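Local coordinates for protein Agap007691-pb (Anopheles gambiae, PDB 5C98) that probably belongs among the inhibitors of serine proteases, as a mosquito member of the serpin family, although its own function is not established, at residues C224-M229 against S238-L243. Sequence-based numbering, arbitrary orientation. Where two conformers were deposited one is given.
Sequences CKVVDM and SMLVLL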
ATOM      1  N   CYS A 224      17.480  -7.532  13.224  1.00 16.61           N
ATOM      2  CA  CYS A 224      17.565  -6.305  12.448  1.00 15.78           C
ATOM      3  C   CYS A 224      17.798  -5.099  13.344  1.00 17.26           C
ATOM      4  O   CYS A 224      17.443  -5.101  14.530  1.00 18.38           O
ATOM      5  CB  CYS A 224      16.341  -6.106  11.552  1.00 16.91           C
ATOM      6  SG  CYS A 224      14.801  -5.906  12.496  1.00 18.08           S
ATOM      7  N   LYS A 225      18.398  -4.070  12.754  1.00 15.10           N
ATOM      8  CA  LYS A 225      18.380  -2.723  13.299  1.00 15.80           C
ATOM      9  C   LYS A 225      17.109  -2.020  12.844  1.00 15.18           C
ATOM     10  O   LYS A 225      16.555  -2.328  11.784  1.00 15.00           O
ATOM     11  CB  LYS A 225      19.569  -1.932  12.774  1.00 16.20           C
ATOM     12  CG  LYS A 225      20.903  -2.325  13.317  1.00 18.35           C
ATOM     13  CD  LYS A 225      22.007  -1.405  12.805  1.00 19.89           C
ATOM     14  CE  LYS A 225      23.320  -1.754  13.417  1.00 20.40           C
ATOM     15  NZ  LYS A 225      24.416  -0.889  12.915  1.00 23.17           N
ATOM     16  N   VAL A 226      16.633  -1.079  13.657  1.00 15.86           N
ATOM     17  CA  VAL A 226      15.394  -0.360  13.380  1.00 16.33           C
ATOM     18  C   VAL A 226      15.616   1.122  13.603  1.00 16.39           C
ATOM     19  O   VAL A 226      16.169   1.518  14.631  1.00 19.10           O
ATOM     20  CB  VAL A 226      14.279  -0.836  14.318  1.00 17.71           C
ATOM     21  CG1 VAL A 226      12.973  -0.210  13.955  1.00 18.87           C
ATOM     22  CG2 VAL A 226      14.185  -2.353  14.292  1.00 19.39           C
ATOM     23  N   VAL A 227      15.160   1.939  12.671  1.00 15.17           N
ATOM     24  CA  VAL A 227      15.006   3.366  12.904  1.00 15.78           C
ATOM     25  C   VAL A 227      13.602   3.764  12.473  1.00 16.18           C
ATOM     26  O   VAL A 227      13.055   3.224  11.509  1.00 17.28           O
ATOM     27  CB  VAL A 227      16.045   4.228  12.149  1.00 17.25           C
ATOM     28  CG1 VAL A 227      17.459   4.043  12.704  1.00 21.25           C
ATOM     29  CG2 VAL A 227      15.975   3.993  10.639  1.00 23.38           C
ATOM     30  N   ASP A 228      13.004   4.692  13.187  1.00 17.66           N
ATOM     31  CA  ASP A 228      11.698   5.239  12.805  1.00 16.16           C
ATOM     32  C   ASP A 228      11.943   6.660  12.315  1.00 19.52           C
ATOM     33  O   ASP A 228      12.307   7.540  13.103  1.00 24.29           O
ATOM     34  CB  ASP A 228      10.719   5.194  13.978  1.00 18.03           C
ATOM     35  CG  ASP A 228       9.272   5.043  13.537  1.00 25.27           C
ATOM     36  OD1 ASP A 228       8.968   5.247  12.331  1.00 23.65           O
ATOM     37  OD2 ASP A 228       8.433   4.718  14.408  1.00 26.51           O
ATOM     38  N   MET A 229      11.794   6.862  11.004  1.00 16.23           N
ATOM     39  CA  MET A 229      12.158   8.094  10.323  1.00 18.05           C
ATOM     40  C   MET A 229      10.899   8.914  10.091  1.00 19.78           C
ATOM     41  O   MET A 229      10.094   8.563   9.215  1.00 18.68           O
ATOM     42  CB  MET A 229      12.815   7.769   8.989  1.00 21.13           C
ATOM     43  CG  MET A 229      14.184   7.126   9.177  1.00 21.45           C
ATOM     44  SD  MET A 229      14.996   6.806   7.622  1.00 23.34           S
ATOM     45  CE  MET A 229      15.176   8.454   6.952  1.00 47.96           C
ATOM     46  N   SER A 238       5.193   8.264   9.888  1.00 16.88           N
ATOM     47  CA  SER A 238       6.606   7.959  10.077  1.00 15.59           C
ATOM     48  C   SER A 238       6.923   6.666   9.365  1.00 16.59           C
ATOM     49  O   SER A 238       6.043   5.840   9.186  1.00 18.15           O
ATOM     50  CB  SER A 238       6.915   7.854  11.572  1.00 20.15           C
ATOM     51  OG  SER A 238       8.320   7.827  11.786  1.00 23.26           O
ATOM     52  N   MET A 239       8.179   6.503   8.960  1.00 15.93           N
ATOM     53  CA  MET A 239       8.617   5.344   8.196  1.00 13.67           C
ATOM     54  C   MET A 239       9.557   4.518   9.062  1.00 15.08           C
ATOM     55  O   MET A 239      10.680   4.941   9.336  1.00 16.22           O
ATOM     56  CB  MET A 239       9.342   5.780   6.928  1.00 16.10           C
ATOM     57  CG  MET A 239       9.858   4.623   6.103  1.00 17.20           C
ATOM     58  SD  MET A 239      10.630   5.062   4.539  1.00 20.34           S
ATOM     59  CE  MET A 239      12.068   5.967   5.098  1.00 22.23           C
ATOM     60  N   LEU A 240       9.109   3.336   9.445  1.00 15.11           N
ATOM     61  CA  LEU A 240       9.966   2.404  10.153  0.50 13.85           C
ATOM     62  C   LEU A 240      10.787   1.641   9.128  1.00 14.77           C
ATOM     63  O   LEU A 240      10.246   1.086   8.170  1.00 17.29           O
ATOM     64  CB  LEU A 240       9.093   1.462  10.977  0.50 16.41           C
ATOM     65  CG  LEU A 240       9.736   0.651  12.098  0.50 12.43           C
ATOM     66  CD1 LEU A 240      10.204   1.530  13.223  0.50 15.98           C
ATOM     67  CD2 LEU A 240       8.755  -0.395  12.598  0.50 14.02           C
ATOM     68  N   VAL A 241      12.102   1.629   9.322  1.00 13.32           N
ATOM     69  CA  VAL A 241      13.013   0.951   8.414  1.00 15.05           C
ATOM     70  C   VAL A 241      13.654  -0.186   9.181  1.00 14.84           C
ATOM     71  O   VAL A 241      14.236   0.032  10.252  1.00 15.33           O
ATOM     72  CB  VAL A 241      14.088   1.876   7.840  1.00 14.56           C
ATOM     73  CG1 VAL A 241      14.953   1.128   6.842  1.00 16.23           C
ATOM     74  CG2 VAL A 241      13.453   3.088   7.178  1.00 16.25           C
ATOM     75  N   LEU A 242      13.539  -1.386   8.644  1.00 13.70           N
ATOM     76  CA  LEU A 242      14.099  -2.598   9.247  1.00 13.60           C
ATOM     77  C   LEU A 242      15.250  -3.061   8.367  1.00 14.62           C
ATOM     78  O   LEU A 242      15.039  -3.466   7.211  1.00 14.17           O
ATOM     79  CB  LEU A 242      13.045  -3.694   9.363  1.00 15.96           C
ATOM     80  CG  LEU A 242      11.711  -3.317   9.991  1.00 21.27           C
ATOM     81  CD1 LEU A 242      10.835  -4.564  10.150  1.00 20.50           C
ATOM     82  CD2 LEU A 242      11.896  -2.620  11.307  1.00 22.59           C
ATOM     83  N   LEU A 243      16.459  -3.017   8.914  1.00 14.16           N
ATOM     84  CA  LEU A 243      17.671  -3.361   8.184  1.00 14.02           C
ATOM     85  C   LEU A 243      18.241  -4.641   8.770  1.00 13.76           C
ATOM     86  O   LEU A 243      18.731  -4.634   9.911  1.00 15.54           O
ATOM     87  CB  LEU A 243      18.673  -2.215   8.325  1.00 16.37           C
ATOM     88  CG  LEU A 243      20.037  -2.413   7.690  1.00 16.52           C
ATOM     89  CD1 LEU A 243      19.954  -2.470   6.179  1.00 16.40           C
ATOM     90  CD2 LEU A 243      20.988  -1.278   8.109  1.00 18.25           C
TER
HETATM   91  O   HOH W   1       6.591   4.281  11.716  1.00 20.82           O
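D228 and L240 face each other as a non-hydrogen-bonded antiparallel pair, and in one of the two modelled conformers of L240 its CD1 lies 3.6 Å from D228 CG, so a methyl group packs against the carboxylate carbon. L240 CD1 also lies 3.4 Å from V226 CG1, a closeness that is doubtful because it rests on the same conformer. V226 CG1 also touches L242 CD2 at 3.7 Å; those two side chains run side by side on the face they share with L240 and D228. With CG anti to the backbone N (chi1 -150°), D228 brings OD1 near the neighbouring strand. There S238 OG donates to D228 OD1 at 2.7 Å, arriving from above the carboxylate plane, 66° out of it. A water donates to D228 OD1 at 2.6 Å and more weakly to S238 O, while D228 OD2 forms a salt bridge with R359. On the other face, M229 SD reaches M239 CE and V241 CG2, each at 4.0 Å, and F348 adjoins V227, V241 and L243. Six backbone bonds join the strands of this hairpin, whose axes run at 164°; it forms the middle of serpin β-sheet B, flanked by strands 204-219 and 354-360. The buried carboxylate thus has both oxygens engaged, and R359 together with the two donors to OD1 would be expected to favour its ionised form despite the L240 methyl against it in that conformer.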